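Local coordinates for manganese-binding protein (Chlamydia trachomatis, PDB 6NSI) that binds ferrous iron, manganese and nickel, with a preference for iron, and delivers them to the membrane permease of an ABC transporter for import, at residues F227-T231 and P256-N261; D100-D106 and H168-F174. All blocks are in the same frame, centred on the assembly; numbering follows the deposited sequence.

Contact 1: residues F227-T231 and P256-N261. With FE (Fe (III) ion), chain B.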
loop_
_atom_site.group_PDB
_atom_site.type_symbol
_atom_site.label_atom_id
_atom_site.label_comp_id
_atom_site.label_asym_id
_atom_site.label_seq_id
_atom_site.Cartn_x
_atom_site.Cartn_y
_atom_site.Cartn_z
ATOM N N PHE A 227 3.066 -10.158 12.034
ATOM C CA PHE A 227 3.591 -8.818 11.789
ATOM C C PHE A 227 2.621 -7.741 12.275
ATOM O O PHE A 227 1.548 -7.558 11.693
ATOM C CB PHE A 227 3.888 -8.622 10.303
ATOM C CG PHE A 227 4.960 -9.540 9.771
ATOM C CD1 PHE A 227 4.642 -10.835 9.348
ATOM C CD2 PHE A 227 6.285 -9.111 9.693
ATOM C CE1 PHE A 227 5.631 -11.685 8.834
ATOM C CE2 PHE A 227 7.296 -9.972 9.175
ATOM C CZ PHE A 227 6.962 -11.245 8.757
ATOM N N LEU A 228 3.045 -6.986 13.283
ATOM C CA LEU A 228 2.372 -5.754 13.679
ATOM C C LEU A 228 2.545 -4.690 12.611
ATOM O O LEU A 228 3.522 -4.699 11.864
ATOM C CB LEU A 228 2.962 -5.226 14.989
ATOM C CG LEU A 228 2.877 -6.212 16.152
ATOM C CD1 LEU A 228 3.807 -5.768 17.277
ATOM C CD2 LEU A 228 1.455 -6.251 16.635
ATOM N N GLU A 229 1.594 -3.746 12.564
ATOM C CA GLU A 229 1.662 -2.603 11.663
ATOM C C GLU A 229 1.677 -1.313 12.463
ATOM O O GLU A 229 0.961 -1.171 13.460
ATOM C CB GLU A 229 0.486 -2.557 10.671
ATOM C CG GLU A 229 0.352 -3.811 9.817
ATOM C CD GLU A 229 -1.055 -3.994 9.270
ATOM O OE1 GLU A 229 -1.771 -2.973 9.110
ATOM O OE2 GLU A 229 -1.438 -5.156 8.991
ATOM N N ASP A 230 2.454 -0.369 11.955
ATOM C CA ASP A 230 2.563 0.977 12.552
ATOM C C ASP A 230 1.167 1.574 12.508
ATOM O O ASP A 230 0.472 1.340 11.545
ATOM C CB ASP A 230 3.470 1.868 11.715
ATOM C CG ASP A 230 3.833 3.171 12.396
ATOM O OD1 ASP A 230 4.521 3.118 13.376
ATOM O OD2 ASP A 230 3.401 4.194 11.937
ATOM N N THR A 231 0.728 2.164 13.613
ATOM C CA THR A 231 -0.561 2.889 13.818
ATOM C C THR A 231 -1.806 1.994 13.893
ATOM O O THR A 231 -2.834 2.532 14.218
ATOM C CB THR A 231 -0.888 3.955 12.763
ATOM O OG1 THR A 231 -1.409 3.264 11.636
ATOM C CG2 THR A 231 0.274 4.824 12.344
ATOM N N PRO A 256 7.886 -3.176 13.001
ATOM C CA PRO A 256 6.526 -3.117 12.456
ATOM C C PRO A 256 6.562 -2.929 10.949
ATOM O O PRO A 256 7.528 -2.405 10.386
ATOM C CB PRO A 256 5.905 -1.902 13.163
ATOM C CG PRO A 256 7.067 -1.013 13.485
ATOM C CD PRO A 256 8.273 -1.926 13.691
ATOM N N LEU A 257 5.502 -3.394 10.291
ATOM C CA LEU A 257 5.331 -3.107 8.880
ATOM C C LEU A 257 4.563 -1.801 8.728
ATOM O O LEU A 257 3.857 -1.362 9.632
ATOM C CB LEU A 257 4.589 -4.247 8.185
ATOM C CG LEU A 257 5.223 -5.643 8.203
ATOM C CD1 LEU A 257 4.267 -6.618 7.486
ATOM C CD2 LEU A 257 6.567 -5.621 7.483
ATOM N N TYR A 258 4.717 -1.168 7.577
ATOM C CA TYR A 258 3.965 0.048 7.286
ATOM C C TYR A 258 2.949 -0.286 6.207
ATOM O O TYR A 258 3.310 -0.479 5.044
ATOM C CB TYR A 258 4.902 1.182 6.885
ATOM C CG TYR A 258 5.722 1.618 8.074
ATOM C CD1 TYR A 258 6.814 0.861 8.506
ATOM C CD2 TYR A 258 5.389 2.756 8.793
ATOM C CE1 TYR A 258 7.560 1.242 9.617
ATOM C CE2 TYR A 258 6.128 3.137 9.899
ATOM C CZ TYR A 258 7.211 2.379 10.305
ATOM O OH TYR A 258 7.946 2.769 11.412
ATOM N N SER A 259 1.682 -0.374 6.609
ATOM C CA SER A 259 0.607 -0.790 5.719
ATOM C C SER A 259 -0.040 0.401 5.011
ATOM O O SER A 259 -0.095 0.452 3.779
ATOM C CB SER A 259 -0.448 -1.545 6.531
ATOM O OG SER A 259 -0.946 -0.690 7.553
ATOM N N ASP A 260 -0.554 1.356 5.782
ATOM C CA ASP A 260 -1.368 2.435 5.247
ATOM C C ASP A 260 -0.628 3.764 5.241
ATOM O O ASP A 260 -1.222 4.805 4.918
ATOM C CB ASP A 260 -2.663 2.556 6.048
ATOM C CG ASP A 260 -3.644 1.418 5.773
ATOM O OD1 ASP A 260 -3.567 0.760 4.699
ATOM O OD2 ASP A 260 -4.512 1.191 6.643
ATOM N N ASN A 261 0.650 3.765 5.605
ATOM C CA ASN A 261 1.378 5.014 5.728
ATOM C C ASN A 261 2.842 4.758 5.397
ATOM O O ASN A 261 3.229 3.657 5.000
ATOM C CB ASN A 261 1.199 5.633 7.122
ATOM C CG ASN A 261 1.846 4.800 8.240
ATOM O OD1 ASN A 261 2.078 3.599 8.091
ATOM N ND2 ASN A 261 2.107 5.438 9.377
HETATM FE FE FE B . -5.327 -0.274 4.873
HETATM O O HOH W 1 1.038 1.336 8.772
#
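Phe-227 to Thr-231 and Pro-256 to Asn-261 are loop segments joined by a single backbone bridge. It pairs Glu-229 with Leu-257, whose CA atoms are 4.6 Å apart. Leu-257 N donates to Leu-228 O at 2.8 Å, and Asp-230 N donates to Leu-257 O at 2.9 Å. Both bonds are close to linear. The two segments run in the same direction, so the bonds of Leu-257 straddle Glu-229, as in a parallel bridge. Beyond the bridge a water takes over: it donates to Asp-230 O and Asn-261 OD1 and accepts from Ser-259 N. Each segment follows a short strand, 225-226 or 251-252, and leads toward a helix. Asp-260 lies on the second of these loops and is one of four protein ligands of the Fe(III) ion. The protein probably belongs to the bacterial solute-binding protein 9 family. Asp-260 OD1 and OD2 bind Fe(III) at 2.0 and 2.4 Å. Asp-260 hardly touches 227-231, but Ser-259 and Asn-261 bond to it through their side chains. Ser-259 OG donates to Glu-229 OE1 at 2.9 Å, and the same carboxylate accepts a hydrogen bond from the iron ligand His-168. Asn-261 ND2 donates to Asp-230 OD2 at 3.1 Å and also reaches Gly-31 O. Phe-227 CB packs on Leu-257 CD1 at 3.5 Å, and Leu-257 also touches Ile-277 of helix 266-280.

Contact 2: residues D100-D106 and H168-F174. With FE (Fe (III) ion), chain B.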
loop_
_atom_site.group_PDB
_atom_site.type_symbol
_atom_site.label_atom_id
_atom_site.label_comp_id
_atom_site.label_asym_id
_atom_site.label_seq_id
_atom_site.Cartn_x
_atom_site.Cartn_y
_atom_site.Cartn_z
ATOM N N ASP A 100 -10.152 -3.643 -2.961
ATOM C CA ASP A 100 -8.934 -3.588 -2.168
ATOM C C ASP A 100 -8.073 -2.440 -2.674
ATOM O O ASP A 100 -7.516 -2.542 -3.786
ATOM C CB ASP A 100 -8.172 -4.904 -2.249
ATOM C CG ASP A 100 -6.982 -4.946 -1.313
ATOM O OD1 ASP A 100 -6.507 -3.861 -0.906
ATOM O OD2 ASP A 100 -6.520 -6.070 -0.975
ATOM N N PRO A 101 -7.889 -1.372 -1.897
ATOM C CA PRO A 101 -7.152 -0.196 -2.388
ATOM C C PRO A 101 -5.634 -0.300 -2.307
ATOM O O PRO A 101 -4.951 0.598 -2.824
ATOM C CB PRO A 101 -7.656 0.922 -1.470
ATOM C CG PRO A 101 -7.900 0.202 -0.171
ATOM C CD PRO A 101 -8.448 -1.148 -0.549
ATOM N N HIS A 102 -5.083 -1.355 -1.694
ATOM C CA HIS A 102 -3.680 -1.339 -1.276
ATOM C C HIS A 102 -2.709 -1.697 -2.389
ATOM O O HIS A 102 -1.838 -2.553 -2.191
ATOM C CB HIS A 102 -3.470 -2.298 -0.099
ATOM C CG HIS A 102 -4.349 -1.996 1.076
ATOM N ND1 HIS A 102 -5.593 -2.573 1.247
ATOM C CD2 HIS A 102 -4.164 -1.180 2.144
ATOM C CE1 HIS A 102 -6.134 -2.124 2.369
ATOM N NE2 HIS A 102 -5.286 -1.283 2.933
ATOM N N ILE A 103 -2.810 -1.032 -3.546
ATOM C CA ILE A 103 -1.954 -1.412 -4.674
ATOM C C ILE A 103 -0.520 -0.916 -4.545
ATOM O O ILE A 103 0.348 -1.364 -5.306
ATOM C CB ILE A 103 -2.552 -0.912 -6.006
ATOM C CG1 ILE A 103 -2.791 0.604 -5.963
ATOM C CG2 ILE A 103 -3.846 -1.680 -6.343
ATOM C CD1 ILE A 103 -3.247 1.231 -7.322
ATOM N N TRP A 104 -0.231 -0.007 -3.610
ATOM C CA TRP A 104 1.113 0.552 -3.492
ATOM C C TRP A 104 2.120 -0.407 -2.863
ATOM O O TRP A 104 3.300 -0.047 -2.756
ATOM C CB TRP A 104 1.083 1.853 -2.679
ATOM C CG TRP A 104 0.508 1.646 -1.290
ATOM C CD1 TRP A 104 1.184 1.247 -0.167
ATOM C CD2 TRP A 104 -0.860 1.800 -0.903
ATOM N NE1 TRP A 104 0.313 1.152 0.909
ATOM C CE2 TRP A 104 -0.944 1.492 0.484
ATOM C CE3 TRP A 104 -2.022 2.184 -1.581
ATOM C CZ2 TRP A 104 -2.146 1.553 1.190
ATOM C CZ3 TRP A 104 -3.215 2.244 -0.875
ATOM C CH2 TRP A 104 -3.268 1.929 0.497
ATOM N N THR A 105 1.703 -1.598 -2.429
ATOM C CA THR A 105 2.662 -2.602 -1.979
ATOM C C THR A 105 3.163 -3.482 -3.112
ATOM O O THR A 105 4.066 -4.296 -2.888
ATOM C CB THR A 105 2.057 -3.509 -0.905
ATOM O OG1 THR A 105 1.051 -4.345 -1.499
ATOM C CG2 THR A 105 1.437 -2.668 0.244
ATOM N N ASP A 106 2.571 -3.373 -4.298
ATOM C CA ASP A 106 3.034 -4.091 -5.476
ATOM C C ASP A 106 3.767 -3.057 -6.333
ATOM O O ASP A 106 3.139 -2.182 -6.938
ATOM C CB ASP A 106 1.847 -4.744 -6.191
ATOM C CG ASP A 106 2.227 -5.404 -7.526
ATOM O OD1 ASP A 106 3.236 -4.995 -8.144
ATOM O OD2 ASP A 106 1.489 -6.318 -7.975
ATOM N N HIS A 168 -4.045 -5.990 9.462
ATOM C CA HIS A 168 -5.201 -5.994 8.571
ATOM C C HIS A 168 -4.755 -6.395 7.173
ATOM O O HIS A 168 -3.574 -6.651 6.924
ATOM C CB HIS A 168 -5.973 -4.654 8.586
ATOM C CG HIS A 168 -5.371 -3.528 7.788
ATOM N ND1 HIS A 168 -4.147 -2.956 8.091
ATOM C CD2 HIS A 168 -5.895 -2.778 6.782
ATOM C CE1 HIS A 168 -3.921 -1.944 7.268
ATOM N NE2 HIS A 168 -4.963 -1.815 6.468
ATOM N N ASN A 169 -5.739 -6.472 6.279
ATOM C CA ASN A 169 -5.564 -6.990 4.921
ATOM C C ASN A 169 -5.069 -5.869 4.002
ATOM O O ASN A 169 -5.784 -5.345 3.152
ATOM C CB ASN A 169 -6.873 -7.600 4.423
ATOM C CG ASN A 169 -6.723 -8.276 3.083
ATOM O OD1 ASN A 169 -5.601 -8.552 2.642
ATOM N ND2 ASN A 169 -7.848 -8.528 2.408
ATOM N N ALA A 170 -3.801 -5.512 4.194
ATOM C CA ALA A 170 -3.141 -4.493 3.394
ATOM C C ALA A 170 -2.090 -5.063 2.451
ATOM O O ALA A 170 -1.538 -4.309 1.644
ATOM C CB ALA A 170 -2.477 -3.443 4.300
ATOM N N PHE A 171 -1.804 -6.364 2.520
ATOM C CA PHE A 171 -0.718 -6.949 1.742
ATOM C C PHE A 171 -1.198 -8.030 0.771
ATOM O O PHE A 171 -0.418 -8.904 0.370
ATOM C CB PHE A 171 0.358 -7.487 2.684
ATOM C CG PHE A 171 0.961 -6.416 3.575
ATOM C CD1 PHE A 171 0.434 -6.162 4.837
ATOM C CD2 PHE A 171 2.040 -5.654 3.135
ATOM C CE1 PHE A 171 0.983 -5.176 5.657
ATOM C CE2 PHE A 171 2.597 -4.661 3.946
ATOM C CZ PHE A 171 2.076 -4.427 5.210
ATOM N N SER A 172 -2.468 -7.978 0.356
ATOM C CA SER A 172 -2.933 -8.973 -0.609
ATOM C C SER A 172 -2.221 -8.836 -1.956
ATOM O O SER A 172 -1.844 -9.845 -2.568
ATOM C CB SER A 172 -4.452 -8.883 -0.786
ATOM O OG SER A 172 -5.113 -9.502 0.307
ATOM N N TYR A 173 -2.043 -7.606 -2.454
ATOM C CA TYR A 173 -1.325 -7.438 -3.722
ATOM C C TYR A 173 0.128 -7.882 -3.597
ATOM O O TYR A 173 0.661 -8.572 -4.476
ATOM C CB TYR A 173 -1.399 -5.983 -4.187
ATOM C CG TYR A 173 -2.797 -5.565 -4.564
ATOM C CD1 TYR A 173 -3.606 -4.887 -3.655
ATOM C CD2 TYR A 173 -3.308 -5.850 -5.819
ATOM C CE1 TYR A 173 -4.887 -4.496 -3.994
ATOM C CE2 TYR A 173 -4.588 -5.478 -6.167
ATOM C CZ TYR A 173 -5.376 -4.796 -5.259
ATOM O OH TYR A 173 -6.656 -4.418 -5.606
ATOM N N PHE A 174 0.790 -7.444 -2.523
ATOM C CA PHE A 174 2.139 -7.878 -2.189
ATOM C C PHE A 174 2.252 -9.400 -2.219
ATOM O O PHE A 174 3.179 -9.968 -2.815
ATOM C CB PHE A 174 2.470 -7.313 -0.792
ATOM C CG PHE A 174 3.849 -7.628 -0.286
ATOM C CD1 PHE A 174 4.110 -8.827 0.390
ATOM C CD2 PHE A 174 4.871 -6.701 -0.432
ATOM C CE1 PHE A 174 5.368 -9.103 0.866
ATOM C CE2 PHE A 174 6.141 -6.966 0.041
ATOM C CZ PHE A 174 6.391 -8.166 0.705
HETATM FE FE FE B . -5.327 -0.274 4.873
HETATM O O HOH W 2 -7.884 -8.368 -0.885
HETATM O O HOH W 3 -1.574 -4.974 -0.761
HETATM O O HOH W 4 -0.312 -8.115 -7.186
#
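Asp-100 opens the first segment with an Asx turn: its OD1 accepts from His-102 N at 3.0 Å and from His-102 ND1 at 2.7 Å. Asp-100 O takes a hydrogen bond from Tyr-173 OH at 2.8 Å; that hydroxyl also bonds to Leu-93 N. A water donates to Asp-100 OD2 and accepts from Asn-169 ND2. His-102 follows, the centre of an inverse gamma turn. Ala-170 CA sits over its ring, 3.6 Å from the centroid, in a CH-pi contact. Ile-103 CG2 lies over the Tyr-173 ring, 3.8 Å from the centroid, in a second CH-pi contact. Thr-105 OG1 accepts a weak bond from Phe-174 N at 3.3 Å. A water links Thr-105 OG1 and His-102 O to Ala-170 O and Tyr-173 N. Asp-106 is the N-cap of helix 107-124 and caps the backbone at Val-109. Another water joins its OD2 to Tyr-173 O. His-102 NE2 and His-168 NE2 each bind Fe(III) at 2.2 Å; His-36 and Asp-260 complete the site. With ND1 of His-102 bonded to Asp-100, and ND1 of His-168 to Glu-229, both NE2 atoms are left to the metal, and each ring is held in orientation by a carboxylate.

Overall arrangement
The centres of the two contacts lie about 12 Å apart, and both reach the same Fe(III) ion. Along the chain they come in series: contact 2 closes before contact 1 opens. Contact 2 joins the loop between strand 98-99 and helix 107-124 to the start of helix 172-178, and contact 1 joins two later loops. Helix 266-280 touches side chains of both. The contacts also meet directly: Glu-229 OE1 lies 2.6 Å from His-168 ND1, and Ser-259 O lies 3.0 Å from Trp-104 NE1, both probable hydrogen bonds. His-102, His-168 and Asp-260 come from these segments, and His-36 is the fourth protein ligand. Loops far apart in sequence converge to build one metal site.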